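Local coordinates for ribonucleoside triphosphate reductase (Lactobacillus leichmannii, PDB 1L1L), which probably catalyses the adenosylcobalamin-dependent reduction of ribonucleoside triphosphates to 2'-deoxyribonucleoside triphosphates, as a class II ribonucleotide reductase working as an allosterically regulated monomer, at residues 152-155 against 156-160; 456-459 against 460-464; 270-273 against 274-278; 169-172 against 173-176; 101-105 against 106-110. All coordinates share one frame; numbering follows the deposited sequence.

Interaction 1 (152-155 against 156-160). Unlike the reference sequence in segment 152-155: Phe152 (reference Cys).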
loop_
_atom_site.group_PDB
_atom_site.type_symbol
_atom_site.label_atom_id
_atom_site.label_comp_id
_atom_site.label_asym_id
_atom_site.label_seq_id
_atom_site.Cartn_x
_atom_site.Cartn_y
_atom_site.Cartn_z
ATOM N N PHE A 152 -0.848 3.718 17.104
ATOM C CA PHE A 152 0.130 3.496 16.041
ATOM C C PHE A 152 -0.615 3.397 14.716
ATOM O O PHE A 152 -0.290 4.087 13.743
ATOM C CB PHE A 152 0.903 2.198 16.282
ATOM C CG PHE A 152 1.927 1.908 15.223
ATOM C CD1 PHE A 152 3.195 2.496 15.283
ATOM C CD2 PHE A 152 1.601 1.133 14.114
ATOM C CE1 PHE A 152 4.116 2.316 14.253
ATOM C CE2 PHE A 152 2.517 0.951 13.077
ATOM C CZ PHE A 152 3.772 1.543 13.146
ATOM N N LEU A 153 -1.621 2.525 14.678
ATOM C CA LEU A 153 -2.410 2.358 13.466
ATOM C C LEU A 153 -3.075 3.669 13.029
ATOM O O LEU A 153 -3.018 4.038 11.850
ATOM C CB LEU A 153 -3.471 1.274 13.679
ATOM C CG LEU A 153 -4.471 1.046 12.547
ATOM C CD1 LEU A 153 -4.592 -0.427 12.268
ATOM C CD2 LEU A 153 -5.806 1.630 12.936
ATOM N N PHE A 154 -3.701 4.364 13.981
ATOM C CA PHE A 154 -4.394 5.631 13.738
ATOM C C PHE A 154 -3.419 6.654 13.122
ATOM O O PHE A 154 -3.720 7.325 12.134
ATOM C CB PHE A 154 -4.930 6.162 15.079
ATOM C CG PHE A 154 -5.992 7.241 14.966
ATOM C CD1 PHE A 154 -6.503 7.644 13.738
ATOM C CD2 PHE A 154 -6.497 7.835 16.125
ATOM C CE1 PHE A 154 -7.496 8.618 13.657
ATOM C CE2 PHE A 154 -7.489 8.809 16.059
ATOM C CZ PHE A 154 -7.994 9.205 14.821
ATOM N N ASP A 155 -2.238 6.741 13.710
ATOM C CA ASP A 155 -1.229 7.701 13.246
ATOM C C ASP A 155 -0.762 7.422 11.809
ATOM O O ASP A 155 -0.855 8.291 10.938
ATOM C CB ASP A 155 -0.048 7.702 14.227
ATOM C CG ASP A 155 0.974 8.791 13.916
ATOM O OD1 ASP A 155 0.550 9.916 13.604
ATOM O OD2 ASP A 155 2.188 8.510 13.999
ATOM N N GLU A 156 -0.297 6.208 11.551
ATOM C CA GLU A 156 0.177 5.854 10.216
ATOM C C GLU A 156 -0.944 5.978 9.189
ATOM O O GLU A 156 -0.709 6.367 8.038
ATOM C CB GLU A 156 0.760 4.444 10.217
ATOM C CG GLU A 156 1.967 4.271 11.124
ATOM C CD GLU A 156 3.040 5.348 10.916
ATOM O OE1 GLU A 156 3.211 5.817 9.766
ATOM O OE2 GLU A 156 3.714 5.707 11.909
ATOM N N LEU A 157 -2.173 5.647 9.591
ATOM C CA LEU A 157 -3.297 5.788 8.673
ATOM C C LEU A 157 -3.527 7.272 8.334
ATOM O O LEU A 157 -3.801 7.613 7.189
ATOM C CB LEU A 157 -4.593 5.203 9.278
ATOM C CG LEU A 157 -4.799 3.676 9.272
ATOM C CD1 LEU A 157 -6.054 3.303 10.131
ATOM C CD2 LEU A 157 -4.955 3.190 7.847
ATOM N N MET A 158 -3.438 8.157 9.320
ATOM C CA MET A 158 -3.670 9.565 9.028
ATOM C C MET A 158 -2.530 10.141 8.183
ATOM O O MET A 158 -2.718 11.143 7.512
ATOM C CB MET A 158 -3.843 10.377 10.307
ATOM C CG MET A 158 -5.257 10.289 10.865
ATOM S SD MET A 158 -5.481 11.481 12.150
ATOM C CE MET A 158 -4.409 10.795 13.401
ATOM N N LYS A 159 -1.368 9.496 8.231
ATOM C CA LYS A 159 -0.208 9.923 7.446
ATOM C C LYS A 159 -0.307 9.337 6.030
ATOM O O LYS A 159 0.659 9.366 5.260
ATOM C CB LYS A 159 1.094 9.471 8.114
ATOM C CG LYS A 159 1.429 10.211 9.420
ATOM C CD LYS A 159 2.581 9.539 10.149
ATOM C CE LYS A 159 2.965 10.295 11.403
ATOM N NZ LYS A 159 4.031 9.593 12.184
ATOM N N GLY A 160 -1.478 8.789 5.711
ATOM C CA GLY A 160 -1.730 8.241 4.390
ATOM C C GLY A 160 -1.232 6.852 4.065
ATOM O O GLY A 160 -1.217 6.469 2.897
#
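Phe152 meets Glu156 one helical turn on: CG of Glu156 rests over one face of the Phe152 ring, 4.1 Å from its centroid, a CH-pi contact. The Glu156 chain bends at chi2 (-50°), which turns the carboxylate past the rim of the ring, the two planes 43° apart. Leu153 then lies alongside Leu157, both pointing the same way, and the packing is tight, with Leu153 CD2 only 3.3 Å from Leu157 CD1. At Phe154 the methyl CE of Met158 sits 3.9 Å from the ring centroid, over the face. The sulfur SD stands obliquely to the same Phe154 ring, making a Met-aromatic contact. Asp155 closes the series with a salt bridge, Lys159 NZ reaching Asp155 OD2 at 2.8 Å on the syn side but 32° out of the carboxylate plane. Both charges have further partners: Arg224 takes Asp155 OD1, while Asp456 and Asp114 pair with Lys159. These opposite charges probably offset the nearness of the Glu156 and Asp155 carboxylates. Such i to i+4 pairs follow the alpha-helical bonds, for example Leu157 N to Leu153 O at 2.9 Å. The helix then stops in a Schellman motif, with Gly160 at positive phi and its N bonded to Leu157 O.

Interaction 2 (456-459 against 460-464)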
loop_
_atom_site.group_PDB
_atom_site.type_symbol
_atom_site.label_atom_id
_atom_site.label_comp_id
_atom_site.label_asym_id
_atom_site.label_seq_id
_atom_site.Cartn_x
_atom_site.Cartn_y
_atom_site.Cartn_z
ATOM N N ASP A 456 9.016 8.412 13.643
ATOM C CA ASP A 456 8.420 8.872 14.900
ATOM C C ASP A 456 8.289 7.862 16.042
ATOM O O ASP A 456 8.330 8.243 17.210
ATOM C CB ASP A 456 7.034 9.477 14.646
ATOM C CG ASP A 456 7.069 10.663 13.693
ATOM O OD1 ASP A 456 8.053 11.437 13.701
ATOM O OD2 ASP A 456 6.098 10.835 12.940
ATOM N N TRP A 457 8.114 6.586 15.725
ATOM C CA TRP A 457 7.949 5.586 16.775
ATOM C C TRP A 457 9.209 4.840 17.150
ATOM O O TRP A 457 9.959 4.377 16.286
ATOM C CB TRP A 457 6.865 4.581 16.389
ATOM C CG TRP A 457 5.549 5.223 16.218
ATOM C CD1 TRP A 457 5.104 5.895 15.123
ATOM C CD2 TRP A 457 4.508 5.310 17.196
ATOM N NE1 TRP A 457 3.850 6.398 15.354
ATOM C CE2 TRP A 457 3.460 6.052 16.621
ATOM C CE3 TRP A 457 4.362 4.834 18.506
ATOM C CZ2 TRP A 457 2.276 6.331 17.307
ATOM C CZ3 TRP A 457 3.183 5.113 19.187
ATOM C CH2 TRP A 457 2.159 5.851 18.586
ATOM N N GLU A 458 9.427 4.705 18.453
ATOM C CA GLU A 458 10.604 4.021 18.945
ATOM C C GLU A 458 10.707 2.610 18.401
ATOM O O GLU A 458 11.759 2.196 17.924
ATOM C CB GLU A 458 10.594 3.954 20.470
ATOM C CG GLU A 458 11.862 3.324 21.025
ATOM C CD GLU A 458 11.818 3.132 22.522
ATOM O OE1 GLU A 458 11.031 2.277 22.991
ATOM O OE2 GLU A 458 12.568 3.841 23.229
ATOM N N ILE A 459 9.611 1.865 18.475
ATOM C CA ILE A 459 9.614 0.489 18.008
ATOM C C ILE A 459 10.002 0.364 16.533
ATOM O O ILE A 459 10.630 -0.617 16.137
ATOM C CB ILE A 459 8.239 -0.173 18.245
ATOM C CG1 ILE A 459 8.330 -1.662 17.920
ATOM C CG2 ILE A 459 7.164 0.525 17.410
ATOM C CD1 ILE A 459 7.078 -2.440 18.258
ATOM N N SER A 460 9.629 1.354 15.725
ATOM C CA SER A 460 9.963 1.328 14.302
ATOM C C SER A 460 11.465 1.581 14.123
ATOM O O SER A 460 12.134 0.894 13.345
ATOM C CB SER A 460 9.162 2.393 13.543
ATOM O OG SER A 460 7.761 2.182 13.673
ATOM N N ARG A 461 11.990 2.569 14.843
ATOM C CA ARG A 461 13.413 2.888 14.756
ATOM C C ARG A 461 14.267 1.668 15.100
ATOM O O ARG A 461 15.203 1.320 14.374
ATOM C CB ARG A 461 13.774 4.046 15.701
ATOM C CG ARG A 461 13.205 5.404 15.288
ATOM C CD ARG A 461 13.899 6.566 16.013
ATOM N NE ARG A 461 13.635 6.589 17.448
ATOM C CZ ARG A 461 12.694 7.325 18.030
ATOM N NH1 ARG A 461 11.915 8.115 17.304
ATOM N NH2 ARG A 461 12.525 7.266 19.347
ATOM N N GLU A 462 13.925 1.007 16.200
ATOM C CA GLU A 462 14.674 -0.154 16.656
ATOM C C GLU A 462 14.637 -1.314 15.674
ATOM O O GLU A 462 15.677 -1.843 15.296
ATOM C CB GLU A 462 14.147 -0.606 18.018
ATOM C CG GLU A 462 13.809 0.556 18.933
ATOM C CD GLU A 462 14.152 0.306 20.388
ATOM O OE1 GLU A 462 13.954 -0.832 20.877
ATOM O OE2 GLU A 462 14.607 1.264 21.051
ATOM N N ILE A 463 13.441 -1.707 15.252
ATOM C CA ILE A 463 13.312 -2.817 14.320
ATOM C C ILE A 463 14.005 -2.539 12.984
ATOM O O ILE A 463 14.618 -3.433 12.400
ATOM C CB ILE A 463 11.825 -3.164 14.052
ATOM C CG1 ILE A 463 11.744 -4.448 13.235
ATOM C CG2 ILE A 463 11.136 -2.044 13.301
ATOM C CD1 ILE A 463 12.345 -5.644 13.932
ATOM N N ILE A 464 13.900 -1.310 12.499
ATOM C CA ILE A 464 14.526 -0.942 11.232
ATOM C C ILE A 464 16.051 -0.984 11.360
ATOM O O ILE A 464 16.756 -1.443 10.448
ATOM C CB ILE A 464 14.087 0.464 10.792
ATOM C CG1 ILE A 464 12.599 0.454 10.446
ATOM C CG2 ILE A 464 14.890 0.910 9.586
ATOM C CD1 ILE A 464 12.045 1.818 10.180
#
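Trp457 O is the acceptor that opens this helix. Arg461 N reaches it at 3.1 Å in a nearly straight bond (N-H...O 166°), and Ser460 N adds a weak one. Two residues on, Ile463 N bonds Ile459 O at 3.1 Å. Between them Glu462 N bonds Glu458 O, although the position of that oxygen is less certain. Trp457 stands at the N-cap, but its indole NH probably bonds Asp155 OD2 of helix 148-158. The Glu458 N-H is taken instead by Ser132 OG, so a side chain from a separate loop serves this helix end. The bend at chi3 (-67°) swings the Arg461 guanidinium back over the start of the helix, where Glu458 CA lies 3.7 Å above one face, toward the rim. From there Arg461 NH1 donates to Tyr455 O and NH2 to Asp131 O, so backbone carbonyls satisfy both nitrogens. Ser460 OG is matched by Gly416 O, and Asp456 OD2 by Lys159 NZ. Less comfortable are Glu458 and Glu462: their carboxylates stack with planes 30° apart, Glu458 OE2 being 3.9 Å from Glu462 OE2. Glu462 is exposed, and the pair may gain some relief from solvent and from the positive end of the helix. Taken together, these features mark an N-terminal helical turn, that of helix 458-467, capped with help from neighbouring loops.

Interaction 3 (270-273 against 274-278)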
loop_
_atom_site.group_PDB
_atom_site.type_symbol
_atom_site.label_atom_id
_atom_site.label_comp_id
_atom_site.label_asym_id
_atom_site.label_seq_id
_atom_site.Cartn_x
_atom_site.Cartn_y
_atom_site.Cartn_z
ATOM N N THR A 270 -8.158 18.112 1.253
ATOM C CA THR A 270 -8.364 18.987 2.397
ATOM C C THR A 270 -8.842 18.242 3.643
ATOM O O THR A 270 -8.866 17.010 3.672
ATOM C CB THR A 270 -9.372 20.094 2.045
ATOM O OG1 THR A 270 -10.546 19.506 1.473
ATOM C CG2 THR A 270 -8.760 21.074 1.040
ATOM N N ALA A 271 -9.218 18.998 4.672
ATOM C CA ALA A 271 -9.682 18.419 5.928
ATOM C C ALA A 271 -11.107 17.870 5.824
ATOM O O ALA A 271 -11.883 18.257 4.951
ATOM C CB ALA A 271 -9.602 19.462 7.039
ATOM N N SER A 272 -11.445 16.961 6.727
ATOM C CA SER A 272 -12.774 16.350 6.730
ATOM C C SER A 272 -13.695 16.995 7.764
ATOM O O SER A 272 -14.920 16.822 7.722
ATOM C CB SER A 272 -12.645 14.867 7.053
ATOM O OG SER A 272 -12.056 14.712 8.333
ATOM N N GLY A 273 -13.110 17.747 8.688
ATOM C CA GLY A 273 -13.909 18.347 9.740
ATOM C C GLY A 273 -13.860 17.357 10.890
ATOM O O GLY A 273 -13.372 16.244 10.704
ATOM N N PRO A 274 -14.359 17.708 12.079
ATOM C CA PRO A 274 -14.321 16.788 13.217
ATOM C C PRO A 274 -15.429 15.737 13.207
ATOM O O PRO A 274 -15.394 14.796 13.993
ATOM C CB PRO A 274 -14.453 17.729 14.401
ATOM C CG PRO A 274 -15.461 18.726 13.874
ATOM C CD PRO A 274 -14.977 18.993 12.459
ATOM N N MET A 275 -16.400 15.898 12.312
ATOM C CA MET A 275 -17.531 14.981 12.245
ATOM C C MET A 275 -17.128 13.507 12.234
ATOM O O MET A 275 -17.601 12.731 13.064
ATOM C CB MET A 275 -18.408 15.309 11.034
ATOM C CG MET A 275 -19.117 16.664 11.123
ATOM S SD MET A 275 -18.011 18.095 10.845
ATOM C CE MET A 275 -17.820 17.992 9.091
ATOM N N PRO A 276 -16.252 13.094 11.301
ATOM C CA PRO A 276 -15.863 11.677 11.298
ATOM C C PRO A 276 -15.204 11.243 12.603
ATOM O O PRO A 276 -15.335 10.083 13.016
ATOM C CB PRO A 276 -14.921 11.571 10.093
ATOM C CG PRO A 276 -14.374 12.972 9.956
ATOM C CD PRO A 276 -15.600 13.818 10.201
ATOM N N LEU A 277 -14.498 12.169 13.253
ATOM C CA LEU A 277 -13.839 11.860 14.520
ATOM C C LEU A 277 -14.868 11.645 15.631
ATOM O O LEU A 277 -14.688 10.797 16.502
ATOM C CB LEU A 277 -12.890 12.993 14.930
ATOM C CG LEU A 277 -12.202 12.810 16.285
ATOM C CD1 LEU A 277 -11.343 11.555 16.256
ATOM C CD2 LEU A 277 -11.358 14.042 16.620
ATOM N N ILE A 278 -15.941 12.428 15.597
ATOM C CA ILE A 278 -16.994 12.326 16.609
ATOM C C ILE A 278 -17.606 10.922 16.580
ATOM O O ILE A 278 -17.610 10.221 17.587
ATOM C CB ILE A 278 -18.081 13.400 16.369
ATOM C CG1 ILE A 278 -17.489 14.786 16.667
ATOM C CG2 ILE A 278 -19.310 13.137 17.247
ATOM C CD1 ILE A 278 -18.270 15.932 16.106
#
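Pro274 O, one residue past Gly273, is gripped by two backbone donors of the following turn. Ile278 N reaches it at 2.9 Å, and Leu277 N adds a weak bond from a similar distance. No hydrogen bond joins 270-273 to 274-278; their side chains meet through carbon-oxygen contacts. Pro276, whose ring nitrogen carries no hydrogen, points its CB toward the loop. Its ring meets two oxygens there: Pro276 CG lies 3.3 Å from Ser272 OG, and Pro276 CD lies 3.3 Å from Gly273 O. The hydroxyl arrives beside the ring because Ser272 OG falls between the backbone N and the carbonyl carbon (chi1 60°). Met275 folds back over the preceding residues, with bends at chi2 (74°) and chi3 (75°) that double its chain on itself. Its methyl CE thereby comes to 3.4 Å from Ser272 O. The same methyl approaches Gly273, where Met275 CE is 4.0 Å from Gly273 CA and no side chain stands between them. Around this turn, Pro274 and Met275 pack on helix 195-200, while Ser272 and Leu277 touch Trp227 of helix 224-236. The result, in the range assigned to the insertion domain of B12-dependent ribonucleotide reductases, is a proline-rich entry into helix 275-289, in which neither Pro274 nor Pro276 has a backbone N-H to donate.

Interaction 4 (169-172 against 173-176)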
loop_
_atom_site.group_PDB
_atom_site.type_symbol
_atom_site.label_atom_id
_atom_site.label_comp_id
_atom_site.label_asym_id
_atom_site.label_seq_id
_atom_site.Cartn_x
_atom_site.Cartn_y
_atom_site.Cartn_z
ATOM N N ARG A 169 -5.631 -14.751 18.462
ATOM C CA ARG A 169 -6.158 -14.954 19.810
ATOM C C ARG A 169 -5.073 -14.603 20.825
ATOM O O ARG A 169 -5.340 -13.942 21.829
ATOM C CB ARG A 169 -6.629 -16.401 20.003
ATOM C CG ARG A 169 -7.972 -16.730 19.331
ATOM C CD ARG A 169 -8.387 -18.175 19.621
ATOM N NE ARG A 169 -9.622 -18.597 18.953
ATOM C CZ ARG A 169 -10.853 -18.201 19.291
ATOM N NH1 ARG A 169 -11.044 -17.358 20.299
ATOM N NH2 ARG A 169 -11.903 -18.669 18.629
ATOM N N SER A 170 -3.839 -15.006 20.534
ATOM C CA SER A 170 -2.718 -14.741 21.427
ATOM C C SER A 170 -2.541 -13.273 21.802
ATOM O O SER A 170 -2.030 -12.970 22.883
ATOM C CB SER A 170 -1.420 -15.262 20.817
ATOM O OG SER A 170 -1.117 -14.567 19.618
ATOM N N ASN A 171 -2.927 -12.353 20.918
ATOM C CA ASN A 171 -2.790 -10.938 21.257
ATOM C C ASN A 171 -4.046 -10.473 21.996
ATOM O O ASN A 171 -3.965 -9.777 22.995
ATOM C CB ASN A 171 -2.579 -10.059 20.003
ATOM C CG ASN A 171 -1.246 -10.319 19.302
ATOM O OD1 ASN A 171 -0.195 -10.404 19.937
ATOM N ND2 ASN A 171 -1.289 -10.427 17.977
ATOM N N ILE A 172 -5.215 -10.853 21.504
ATOM C CA ILE A 172 -6.448 -10.435 22.155
ATOM C C ILE A 172 -6.505 -10.874 23.621
ATOM O O ILE A 172 -7.022 -10.147 24.464
ATOM C CB ILE A 172 -7.693 -10.971 21.414
ATOM C CG1 ILE A 172 -7.718 -10.432 19.980
ATOM C CG2 ILE A 172 -8.962 -10.538 22.138
ATOM C CD1 ILE A 172 -7.632 -8.926 19.903
ATOM N N SER A 173 -5.951 -12.045 23.928
ATOM C CA SER A 173 -5.971 -12.546 25.306
ATOM C C SER A 173 -5.092 -11.687 26.209
ATOM O O SER A 173 -5.240 -11.710 27.431
ATOM C CB SER A 173 -5.497 -14.006 25.367
ATOM O OG SER A 173 -4.087 -14.113 25.218
ATOM N N GLN A 174 -4.187 -10.921 25.606
ATOM C CA GLN A 174 -3.292 -10.062 26.371
ATOM C C GLN A 174 -3.973 -8.771 26.810
ATOM O O GLN A 174 -3.453 -8.042 27.647
ATOM C CB GLN A 174 -2.048 -9.726 25.552
ATOM C CG GLN A 174 -1.156 -10.914 25.264
ATOM C CD GLN A 174 0.160 -10.501 24.633
ATOM O OE1 GLN A 174 0.910 -9.708 25.201
ATOM N NE2 GLN A 174 0.447 -11.038 23.449
ATOM N N ILE A 175 -5.137 -8.494 26.237
ATOM C CA ILE A 175 -5.885 -7.292 26.581
ATOM C C ILE A 175 -6.730 -7.564 27.829
ATOM O O ILE A 175 -7.550 -8.485 27.844
ATOM C CB ILE A 175 -6.819 -6.868 25.431
ATOM C CG1 ILE A 175 -5.993 -6.580 24.169
ATOM C CG2 ILE A 175 -7.622 -5.633 25.838
ATOM C CD1 ILE A 175 -6.830 -6.126 22.992
ATOM N N PRO A 176 -6.540 -6.754 28.884
ATOM C CA PRO A 176 -7.252 -6.861 30.165
ATOM C C PRO A 176 -8.763 -6.672 30.091
ATOM O O PRO A 176 -9.298 -6.213 29.083
ATOM C CB PRO A 176 -6.581 -5.789 31.020
ATOM C CG PRO A 176 -6.203 -4.750 30.003
ATOM C CD PRO A 176 -5.634 -5.593 28.887
#
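Gln174 reaches back to Ser170, its NE2 bonding Ser170 O at 3.2 Å with an N-H...O angle of 156°. The acceptor lies in the plane of the Gln174 amide, yet the nitrogen stands above the plane of the carbonyl, 39° out of it. Ser173 OG adds a weak bond to the same oxygen, so Ser170 O is met by two side chains. Alongside Gln174, pointing the same way, runs Asn171; their amide planes are 43° apart, with Asn171 OD1 3.6 Å from Gln174 NE2. The backbone beneath is the end of the short helix 169-172: Ser173 N bonds Arg169 O at 2.9 Å, and the chain then folds into a type I beta turn from Ile172 to Ile175. That turn is closed by Ile175 N to Ile172 O at 3.1 Å. It brings the two isoleucines to the same side, where Ile172 CD1 meets Ile175 CD1 at 4.2 Å. Further out, Ile172 packs on Ala298 and Ala301 at the start of helix 298-313, and Ile175 touches Leu296. Asn171 OD1 is bonded by Arg125 NH1, which helps to hold the amide beside Gln174, with a weak bond from ND2 to Ser166 O, whereas the exposed Arg169 turns away to a salt bridge with Asp329.

Interaction 5 (101-105 against 106-110)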
loop_
_atom_site.group_PDB
_atom_site.type_symbol
_atom_site.label_atom_id
_atom_site.label_comp_id
_atom_site.label_asym_id
_atom_site.label_seq_id
_atom_site.Cartn_x
_atom_site.Cartn_y
_atom_site.Cartn_z
ATOM N N LEU A 101 6.926 9.293 -5.173
ATOM C CA LEU A 101 6.771 10.223 -6.289
ATOM C C LEU A 101 6.010 11.469 -5.874
ATOM O O LEU A 101 6.252 12.568 -6.388
ATOM C CB LEU A 101 6.059 9.571 -7.484
ATOM C CG LEU A 101 6.758 8.430 -8.222
ATOM C CD1 LEU A 101 5.884 7.916 -9.346
ATOM C CD2 LEU A 101 8.106 8.929 -8.781
ATOM N N TRP A 102 5.100 11.309 -4.923
ATOM C CA TRP A 102 4.298 12.432 -4.471
ATOM C C TRP A 102 4.914 13.295 -3.380
ATOM O O TRP A 102 4.660 14.497 -3.339
ATOM C CB TRP A 102 2.920 11.919 -3.997
ATOM C CG TRP A 102 2.031 12.981 -3.405
ATOM C CD1 TRP A 102 1.724 13.152 -2.081
ATOM C CD2 TRP A 102 1.336 14.014 -4.116
ATOM N NE1 TRP A 102 0.878 14.228 -1.927
ATOM C CE2 TRP A 102 0.625 14.775 -3.158
ATOM C CE3 TRP A 102 1.246 14.373 -5.470
ATOM C CZ2 TRP A 102 -0.167 15.876 -3.512
ATOM C CZ3 TRP A 102 0.456 15.473 -5.821
ATOM C CH2 TRP A 102 -0.239 16.209 -4.843
ATOM N N ILE A 103 5.737 12.707 -2.514
ATOM C CA ILE A 103 6.284 13.468 -1.394
ATOM C C ILE A 103 7.813 13.543 -1.253
ATOM O O ILE A 103 8.324 14.327 -0.459
ATOM C CB ILE A 103 5.687 12.928 -0.060
ATOM C CG1 ILE A 103 5.463 14.078 0.920
ATOM C CG2 ILE A 103 6.601 11.870 0.546
ATOM C CD1 ILE A 103 4.295 14.963 0.550
ATOM N N SER A 104 8.537 12.732 -2.012
ATOM C CA SER A 104 9.994 12.724 -1.934
ATOM C C SER A 104 10.562 14.085 -2.349
ATOM O O SER A 104 10.260 14.585 -3.436
ATOM C CB SER A 104 10.550 11.616 -2.838
ATOM O OG SER A 104 11.946 11.444 -2.671
ATOM N N GLY A 105 11.366 14.681 -1.468
ATOM C CA GLY A 105 11.988 15.963 -1.761
ATOM C C GLY A 105 11.124 17.185 -1.514
ATOM O O GLY A 105 11.478 18.286 -1.932
ATOM N N THR A 106 9.997 17.000 -0.831
ATOM C CA THR A 106 9.089 18.108 -0.546
ATOM C C THR A 106 9.294 18.667 0.855
ATOM O O THR A 106 9.936 18.045 1.698
ATOM C CB THR A 106 7.615 17.677 -0.663
ATOM O OG1 THR A 106 7.344 16.653 0.299
ATOM C CG2 THR A 106 7.324 17.153 -2.047
ATOM N N ASP A 107 8.740 19.846 1.098
ATOM C CA ASP A 107 8.861 20.477 2.405
ATOM C C ASP A 107 8.085 19.664 3.439
ATOM O O ASP A 107 8.492 19.556 4.598
ATOM C CB ASP A 107 8.337 21.915 2.345
ATOM C CG ASP A 107 9.199 22.815 1.462
ATOM O OD1 ASP A 107 10.381 23.047 1.814
ATOM O OD2 ASP A 107 8.698 23.288 0.414
ATOM N N TYR A 108 6.965 19.084 3.017
ATOM C CA TYR A 108 6.174 18.274 3.932
ATOM C C TYR A 108 6.993 17.078 4.394
ATOM O O TYR A 108 7.079 16.793 5.586
ATOM C CB TYR A 108 4.892 17.777 3.263
ATOM C CG TYR A 108 4.154 16.747 4.100
ATOM C CD1 TYR A 108 4.298 15.380 3.853
ATOM C CD2 TYR A 108 3.333 17.138 5.155
ATOM C CE1 TYR A 108 3.639 14.433 4.631
ATOM C CE2 TYR A 108 2.670 16.198 5.940
ATOM C CZ TYR A 108 2.825 14.848 5.671
ATOM O OH TYR A 108 2.138 13.919 6.428
ATOM N N GLN A 109 7.606 16.396 3.435
ATOM C CA GLN A 109 8.413 15.221 3.724
ATOM C C GLN A 109 9.473 15.525 4.770
ATOM O O GLN A 109 9.566 14.843 5.791
ATOM C CB GLN A 109 9.067 14.712 2.437
ATOM C CG GLN A 109 9.924 13.474 2.601
ATOM C CD GLN A 109 11.400 13.792 2.626
ATOM O OE1 GLN A 109 11.969 14.246 1.628
ATOM N NE2 GLN A 109 12.033 13.562 3.770
ATOM N N ARG A 110 10.264 16.561 4.528
ATOM C CA ARG A 110 11.317 16.915 5.462
ATOM C C ARG A 110 10.809 17.299 6.853
ATOM O O ARG A 110 11.543 17.186 7.833
ATOM C CB ARG A 110 12.192 18.020 4.859
ATOM C CG ARG A 110 12.943 17.541 3.617
ATOM C CD ARG A 110 14.040 18.495 3.172
ATOM N NE ARG A 110 13.677 19.246 1.972
ATOM C CZ ARG A 110 12.755 20.202 1.938
ATOM N NH1 ARG A 110 12.100 20.531 3.044
ATOM N NH2 ARG A 110 12.486 20.829 0.797
HETATM O O HOH W 1 13.263 11.578 0.101
#
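Ile103 and Thr106 set their side chains at about a right angle, with Thr106 OG1 lying 3.2 Å from Ile103 CG1. The threonine hydroxyl works in both directions. It donates to Ile103 O at 2.6 Å, and it accepts from Gln109 N at 3.2 Å, the capping bond of an N-cap residue. Placing OG1 between the backbone N and the carbonyl carbon (chi1 62°) lets one atom serve both partners. Ile103 O also takes Thr106 N, from the same face of its carbonyl plane as the hydroxyl; that backbone bond closes a type II beta turn. Beyond the threonine, the Ile103 tip runs slantwise to the Tyr108 ring, and the two close tightly, Ile103 CD1 to Tyr108 CD1 measuring 3.3 Å. Gln109 points its CB toward the turn and bends at chi2 (-102°), bringing OE1 back to Gly105 N at 3.2 Å, where the donor lies in the carbonyl plane on a lone pair. A water donates to Ser104 OG and weakly to Gln109 OE1; Ser104 OG also bonds Val55 O. On the exposed side, Arg110 grips Asp107 OD1 end-on with NH1 and NH2, while Thr106 O lies 3.5 Å above the centre of the Arg110 guanidinium. The turn thus links helix 98-103 to helix 107-110, with Leu101 packed on strand 94-96 and helix 551-557, and Arg37 touching both Ile103 and Thr106.

Interaction 1 is the buried one, lying about 13 Å from the centre of the chain, whereas interaction 4 lies farthest out, at about 27 Å, and four of its seven touching residues are exposed. Interactions 1 and 2 are the pair in direct contact: Lys159 NZ meets Asp456 OD2 at 2.5 Å, and Trp457 packs on Phe152, tying the end of helix 148-158 to the start of helix 458-467. Chemistry follows position. Interaction 1 combines aromatic faces with shared charges, while interaction 4 relies on amides and backbone carbonyls. Interactions 2, 3 and 5 all involve helix beginnings, yet they use a loop serine, prolines and a threonine cap respectively. Helix 298-313 is touched by both 152-160 and 169-176.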